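Local coordinates for protein RNase NGR3 (Nicotiana glutinosa, PDB 1VD3) that probably cleaves RNA as a ribonuclease of the T2 family and is seen here holding the nucleotide 2'-UMP in its active-site cleft, at residues A[41-46]-A[95-100]; A[70-75]-A[108-113]. All coordinates share one frame; numbering follows the deposited sequence.

In the fold
Contact 1 joins strand 41-48, part of the antiparallel sheet, to helix 91-102 at the nucleotide site; contact 2 lies at the surface, where segment 70-75 meets the start of helix 109-123. Their centres are about 12 Å apart. Along the chain the segments alternate, 41-46, 70-75, 95-100, 108-113, so the two connections cross and tie the strand and three helices together. Direct touches link them: Tyr-112 OH lies 2.6 Å from Leu-45 O, a probable hydrogen bond, and Trp-98 CZ3 packs 3.6 Å from Glu-109 CA. Helix 109-123 thus reaches both the sheet and the site-bearing helix beside the cleft.

Contact 1: residues A[41-46]-A[95-100]; sequences SIHGLW and SHEWLK. With U2P (phosphoric acid mono-[2-(2,4-dioxo-3,4-dihydro-2H-pyrimidin-1-yl)-4-hydroxy-5-hydroxymethyl-tetrahydro-furan-3-yl] ester), chain B.
Glu-97 reaches from helix 91-102 to Trp-46 on strand 41-48, the two segments running nearly parallel (13°) with axes 9.0 Å apart. The glutamate chain bends at chi2 (-64°), which swings its carboxylate between the indole N-H of Trp-46 and the phosphate. OE2 accepts the indole N-H of Trp-46 through its syn lone pair, NE1 to OE2 3.1 Å, with the acceptor almost in the ring plane; the angle at hydrogen, 144°, marks a moderately bent bond. The other oxygen serves the ligand: Glu-97 OE1 lies 2.6 Å from O3P of the bound 2'-UMP. His-43 meets the same phosphate oxygen, giving an N-H from NE2 to O3P at 2.9 Å, while Gln-175 holds its ND1 and so fixes the ring's rotation. The imidazole has OE1 of Glu-97 at its edge and stands steeply to the carboxylate. One indole face of Trp-46 carries the uracil, CE3 being 3.5 Å from N3 of the nucleotide; His-101 stacks with this tryptophan too. Extended throughout, Lys-100 delivers NZ to O2P at 3.0 Å. NE2 of His-96 points at O1P, but at a distance too short to be trusted. At His-43 and Gly-44, both facing Val-14, the strand forms a classic beta bulge. Strand and helix together build the phosphate pocket of an RNase T2 active site, where His-43, Glu-97 and His-101 are the predicted catalytic residues.

Contact 2: residues A[70-75]-A[108-113]; sequences SDLIST and GERAYF
Arg-110, near the start of helix 109-123, grips Asp-71 end-on through two nitrogens. In this salt bridge NH1 of Arg-110 gives a hydrogen to OD1 of Asp-71 at 2.7 Å. Its NH2 gives one to OD2 of the same aspartate at 2.9 Å. The angles at hydrogen, 167° and 160°, show both bonds to be nearly straight. Each oxygen receives its donor on the syn lone pair, and the carboxylate and guanidinium planes lie only 9° apart, so the pair is almost coplanar. Two bonds in one plane hold both groups against rotation. Arg-110 has CG anti to the backbone N, and its chain, extended from CG to NE, carries the guanidinium out to the carboxylate. NH1 has a further acceptor in the carbonyl oxygen of Glu-68, which fixes the guanidinium to the chain just ahead of Asp-71 as well.

The apolar component comes from Leu-72. Its CD1 sits over one face of the guanidinium, off toward the rim, 4.1 Å from Arg-110 CZ, and CD2 approaches NH2 to 3.9 Å. The leucine side chain runs roughly perpendicular to that of the arginine. One methyl lies over the face, and the carboxylate lies at the edge.

Among the backbone bonds, Gly-108 is the N-cap of helix 109-123, and its carbonyl oxygen accepts the N-H of Tyr-112 at 2.9 Å between O and N.

Aromatic packing is found on the inner side of this helix, where Phe-113 meets the ring of Trp-80 and touches Trp-94 of helix 91-102. The whole is a bidentate, end-on Arg-Asp salt bridge at the surface, joining segment 70-75, which runs into helix 73-79, with the first turn of helix 109-123 within the RNase T2 fold.

Contact 1: residues A[41-46]-A[95-100]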
loop_
_atom_site.group_PDB
_atom_site.type_symbol
_atom_site.label_atom_id
_atom_site.label_comp_id
_atom_site.label_asym_id
_atom_site.label_seq_id
_atom_site.Cartn_x
_atom_site.Cartn_y
_atom_site.Cartn_z
ATOM N N SER A 41 4.346 -3.685 -2.200
ATOM C CA SER A 41 4.752 -3.416 -0.833
ATOM C C SER A 41 3.659 -2.628 -0.127
ATOM O O SER A 41 2.756 -2.090 -0.762
ATOM C CB SER A 41 6.041 -2.600 -0.824
ATOM O OG SER A 41 5.820 -1.333 -1.415
ATOM N N ILE A 42 3.750 -2.555 1.190
ATOM C CA ILE A 42 2.761 -1.825 1.973
ATOM C C ILE A 42 3.108 -0.343 2.054
ATOM O O ILE A 42 4.265 0.014 2.267
ATOM C CB ILE A 42 2.700 -2.373 3.420
ATOM C CG1 ILE A 42 2.246 -3.836 3.402
ATOM C CG2 ILE A 42 1.771 -1.507 4.277
ATOM C CD1 ILE A 42 2.582 -4.595 4.671
ATOM N N HIS A 43 2.116 0.520 1.851
ATOM C CA HIS A 43 2.345 1.954 2.022
ATOM C C HIS A 43 1.805 2.214 3.424
ATOM O O HIS A 43 2.496 2.778 4.271
ATOM C CB HIS A 43 1.576 2.806 0.994
ATOM C CG HIS A 43 1.643 4.284 1.263
ATOM N ND1 HIS A 43 1.474 5.229 0.273
ATOM C CD2 HIS A 43 1.847 4.978 2.410
ATOM C CE1 HIS A 43 1.573 6.439 0.797
ATOM N NE2 HIS A 43 1.798 6.314 2.093
ATOM N N GLY A 44 0.566 1.789 3.668
ATOM C CA GLY A 44 -0.015 1.983 4.987
ATOM C C GLY A 44 -1.417 1.439 5.181
ATOM O O GLY A 44 -2.077 1.039 4.228
ATOM N N LEU A 45 -1.853 1.404 6.437
ATOM C CA LEU A 45 -3.194 0.943 6.810
ATOM C C LEU A 45 -3.802 2.191 7.454
ATOM O O LEU A 45 -3.391 2.593 8.546
ATOM C CB LEU A 45 -3.092 -0.199 7.824
ATOM C CG LEU A 45 -4.394 -0.815 8.342
ATOM C CD1 LEU A 45 -5.254 -1.300 7.182
ATOM C CD2 LEU A 45 -4.055 -1.964 9.283
ATOM N N TRP A 46 -4.772 2.799 6.775
ATOM C CA TRP A 46 -5.358 4.051 7.241
ATOM C C TRP A 46 -6.803 4.087 7.726
ATOM O O TRP A 46 -7.723 3.775 6.976
ATOM C CB TRP A 46 -5.261 5.125 6.149
ATOM C CG TRP A 46 -3.956 5.272 5.431
ATOM C CD1 TRP A 46 -2.700 5.044 5.923
ATOM C CD2 TRP A 46 -3.778 5.791 4.107
ATOM N NE1 TRP A 46 -1.750 5.400 4.986
ATOM C CE2 TRP A 46 -2.388 5.859 3.863
ATOM C CE3 TRP A 46 -4.663 6.210 3.104
ATOM C CZ2 TRP A 46 -1.862 6.328 2.653
ATOM C CZ3 TRP A 46 -4.137 6.679 1.896
ATOM C CH2 TRP A 46 -2.753 6.732 1.686
ATOM N N SER A 95 7.470 4.719 11.735
ATOM C CA SER A 95 7.139 5.571 12.865
ATOM C C SER A 95 6.076 6.565 12.416
ATOM O O SER A 95 5.086 6.793 13.112
ATOM C CB SER A 95 8.377 6.323 13.347
ATOM O OG SER A 95 8.031 7.251 14.357
ATOM N N HIS A 96 6.297 7.150 11.244
ATOM C CA HIS A 96 5.378 8.118 10.671
ATOM C C HIS A 96 3.979 7.541 10.470
ATOM O O HIS A 96 2.989 8.166 10.841
ATOM C CB HIS A 96 5.912 8.615 9.327
ATOM C CG HIS A 96 4.900 9.369 8.523
ATOM N ND1 HIS A 96 4.437 10.615 8.889
ATOM C CD2 HIS A 96 4.246 9.043 7.384
ATOM C CE1 HIS A 96 3.541 11.025 8.010
ATOM N NE2 HIS A 96 3.407 10.089 7.085
ATOM N N GLU A 97 3.897 6.361 9.861
ATOM C CA GLU A 97 2.604 5.731 9.621
ATOM C C GLU A 97 1.927 5.367 10.940
ATOM O O GLU A 97 0.713 5.515 11.080
ATOM C CB GLU A 97 2.771 4.490 8.739
ATOM C CG GLU A 97 3.153 4.822 7.296
ATOM C CD GLU A 97 2.071 5.608 6.564
ATOM O OE1 GLU A 97 2.400 6.628 5.919
ATOM O OE2 GLU A 97 0.891 5.201 6.621
ATOM N N TRP A 98 2.712 4.904 11.908
ATOM C CA TRP A 98 2.158 4.552 13.214
ATOM C C TRP A 98 1.569 5.782 13.904
ATOM O O TRP A 98 0.424 5.771 14.353
ATOM C CB TRP A 98 3.228 3.939 14.125
ATOM C CG TRP A 98 2.782 3.869 15.566
ATOM C CD1 TRP A 98 3.258 4.612 16.609
ATOM C CD2 TRP A 98 1.700 3.089 16.092
ATOM N NE1 TRP A 98 2.536 4.348 17.750
ATOM C CE2 TRP A 98 1.574 3.417 17.462
ATOM C CE3 TRP A 98 0.823 2.147 15.539
ATOM C CZ2 TRP A 98 0.601 2.839 18.287
ATOM C CZ3 TRP A 98 -0.145 1.572 16.359
ATOM C CH2 TRP A 98 -0.247 1.921 17.720
ATOM N N LEU A 99 2.354 6.847 13.990
ATOM C CA LEU A 99 1.889 8.067 14.648
ATOM C C LEU A 99 0.687 8.710 13.966
ATOM O O LEU A 99 -0.296 9.068 14.619
ATOM C CB LEU A 99 3.027 9.088 14.730
ATOM C CG LEU A 99 4.162 8.772 15.709
ATOM C CD1 LEU A 99 5.271 9.808 15.566
ATOM C CD2 LEU A 99 3.621 8.763 17.130
ATOM N N LYS A 100 0.766 8.838 12.647
ATOM C CA LYS A 100 -0.286 9.476 11.872
ATOM C C LYS A 100 -1.554 8.654 11.704
ATOM O O LYS A 100 -2.661 9.190 11.786
ATOM C CB LYS A 100 0.246 9.855 10.487
ATOM C CG LYS A 100 -0.770 10.592 9.624
ATOM C CD LYS A 100 -0.158 11.068 8.324
ATOM C CE LYS A 100 -1.179 11.845 7.503
ATOM N NZ LYS A 100 -0.642 12.256 6.182
HETATM O "O5'" U2P B . -0.883 11.460 -1.773
HETATM C "C5'" U2P B . -1.651 11.847 -0.607
HETATM C "C4'" U2P B . -0.885 11.477 0.672
HETATM O "O4'" U2P B . -1.709 11.860 1.872
HETATM C "C1'" U2P B . -2.087 10.729 2.813
HETATM N N1 U2P B . -3.575 10.407 2.936
HETATM C C6 U2P B . -4.270 10.507 1.755
HETATM C C5 U2P B . -5.596 10.022 1.612
HETATM C C4 U2P B . -6.253 9.434 2.801
HETATM O O4 U2P B . -7.357 8.900 2.743
HETATM N N3 U2P B . -5.516 9.522 4.024
HETATM C C2 U2P B . -4.197 10.013 4.170
HETATM O O2 U2P B . -3.683 10.072 5.268
HETATM C "C2'" U2P B . -1.044 9.674 2.383
HETATM O "O2'" U2P B . 0.245 9.862 3.041
HETATM P P U2P B . 0.639 9.445 4.506
HETATM O O1P U2P B . 1.803 9.743 5.299
HETATM O O2P U2P B . -0.605 9.344 5.329
HETATM O O3P U2P B . 0.973 8.049 4.288
HETATM C "C3'" U2P B . -0.814 9.945 0.887
HETATM O "O3'" U2P B . 0.525 9.443 0.529
#

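Contact 2: residues A[70-75]-A[108-113]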
loop_
_atom_site.group_PDB
_atom_site.type_symbol
_atom_site.label_atom_id
_atom_site.label_comp_id
_atom_site.label_asym_id
_atom_site.label_seq_id
_atom_site.Cartn_x
_atom_site.Cartn_y
_atom_site.Cartn_z
ATOM N N SER A 70 10.124 -6.065 17.068
ATOM C CA SER A 70 11.488 -6.506 16.794
ATOM C C SER A 70 11.609 -7.662 15.806
ATOM O O SER A 70 12.385 -7.599 14.852
ATOM C CB SER A 70 12.169 -6.911 18.104
ATOM O OG SER A 70 12.096 -5.866 19.053
ATOM N N ASP A 71 10.846 -8.721 16.049
ATOM C CA ASP A 71 10.880 -9.912 15.208
ATOM C C ASP A 71 10.186 -9.769 13.857
ATOM O O ASP A 71 10.278 -10.659 13.012
ATOM C CB ASP A 71 10.284 -11.092 15.980
ATOM C CG ASP A 71 8.842 -10.856 16.385
ATOM O OD1 ASP A 71 8.516 -9.729 16.815
ATOM O OD2 ASP A 71 8.040 -11.804 16.284
ATOM N N LEU A 72 9.496 -8.651 13.652
ATOM C CA LEU A 72 8.796 -8.402 12.396
ATOM C C LEU A 72 9.597 -7.462 11.489
ATOM O O LEU A 72 9.304 -7.339 10.297
ATOM C CB LEU A 72 7.423 -7.777 12.677
ATOM C CG LEU A 72 6.463 -8.563 13.578
ATOM C CD1 LEU A 72 5.163 -7.788 13.721
ATOM C CD2 LEU A 72 6.197 -9.942 12.989
ATOM N N ILE A 73 10.610 -6.810 12.056
ATOM C CA ILE A 73 11.429 -5.857 11.308
ATOM C C ILE A 73 12.045 -6.394 10.018
ATOM O O ILE A 73 11.980 -5.736 8.983
ATOM C CB ILE A 73 12.584 -5.295 12.177
ATOM C CG1 ILE A 73 12.030 -4.663 13.458
ATOM C CG2 ILE A 73 13.366 -4.250 11.383
ATOM C CD1 ILE A 73 11.249 -3.393 13.240
ATOM N N SER A 74 12.653 -7.576 10.068
ATOM C CA SER A 74 13.275 -8.122 8.863
ATOM C C SER A 74 12.252 -8.313 7.745
ATOM O O SER A 74 12.574 -8.128 6.572
ATOM C CB SER A 74 13.981 -9.449 9.161
ATOM O OG SER A 74 13.058 -10.462 9.505
ATOM N N THR A 75 11.024 -8.679 8.108
ATOM C CA THR A 75 9.969 -8.879 7.116
ATOM C C THR A 75 9.492 -7.529 6.605
ATOM O O THR A 75 9.272 -7.345 5.412
ATOM C CB THR A 75 8.758 -9.623 7.713
ATOM O OG1 THR A 75 9.182 -10.887 8.234
ATOM C CG2 THR A 75 7.695 -9.860 6.644
ATOM N N GLY A 108 -3.305 -2.124 18.870
ATOM C CA GLY A 108 -2.061 -2.015 19.604
ATOM C C GLY A 108 -0.986 -1.921 18.541
ATOM O O GLY A 108 -1.240 -2.271 17.386
ATOM N N GLU A 109 0.206 -1.463 18.904
ATOM C CA GLU A 109 1.266 -1.317 17.915
ATOM C C GLU A 109 1.584 -2.594 17.137
ATOM O O GLU A 109 1.648 -2.579 15.906
ATOM C CB GLU A 109 2.542 -0.791 18.574
ATOM C CG GLU A 109 3.636 -0.483 17.575
ATOM C CD GLU A 109 4.941 -0.090 18.233
ATOM O OE1 GLU A 109 4.970 0.944 18.933
ATOM O OE2 GLU A 109 5.936 -0.821 18.044
ATOM N N ARG A 110 1.788 -3.703 17.834
ATOM C CA ARG A 110 2.110 -4.936 17.131
ATOM C C ARG A 110 0.946 -5.428 16.266
ATOM O O ARG A 110 1.154 -5.948 15.168
ATOM C CB ARG A 110 2.529 -6.026 18.122
ATOM C CG ARG A 110 3.068 -7.268 17.443
ATOM C CD ARG A 110 3.470 -8.341 18.449
ATOM N NE ARG A 110 3.875 -9.563 17.762
ATOM C CZ ARG A 110 5.103 -9.810 17.314
ATOM N NH1 ARG A 110 6.078 -8.921 17.481
ATOM N NH2 ARG A 110 5.350 -10.948 16.681
ATOM N N ALA A 111 -0.277 -5.251 16.758
ATOM C CA ALA A 111 -1.464 -5.689 16.030
ATOM C C ALA A 111 -1.610 -4.896 14.742
ATOM O O ALA A 111 -2.026 -5.435 13.715
ATOM C CB ALA A 111 -2.713 -5.511 16.896
ATOM N N TYR A 112 -1.269 -3.612 14.811
ATOM C CA TYR A 112 -1.349 -2.724 13.654
ATOM C C TYR A 112 -0.408 -3.192 12.548
ATOM O O TYR A 112 -0.802 -3.340 11.391
ATOM C CB TYR A 112 -0.975 -1.290 14.063
ATOM C CG TYR A 112 -1.011 -0.293 12.921
ATOM C CD1 TYR A 112 -2.225 0.163 12.398
ATOM C CD2 TYR A 112 0.168 0.174 12.350
ATOM C CE1 TYR A 112 -2.257 1.061 11.330
ATOM C CE2 TYR A 112 0.150 1.067 11.284
ATOM C CZ TYR A 112 -1.065 1.504 10.777
ATOM O OH TYR A 112 -1.078 2.366 9.711
ATOM N N PHE A 113 0.853 -3.412 12.895
ATOM C CA PHE A 113 1.796 -3.850 11.877
ATOM C C PHE A 113 1.532 -5.274 11.388
ATOM O O PHE A 113 1.682 -5.564 10.200
ATOM C CB PHE A 113 3.228 -3.684 12.391
ATOM C CG PHE A 113 3.660 -2.250 12.463
ATOM C CD1 PHE A 113 3.521 -1.520 13.636
ATOM C CD2 PHE A 113 4.146 -1.606 11.327
ATOM C CE1 PHE A 113 3.858 -0.160 13.676
ATOM C CE2 PHE A 113 4.484 -0.251 11.356
ATOM C CZ PHE A 113 4.338 0.472 12.536
#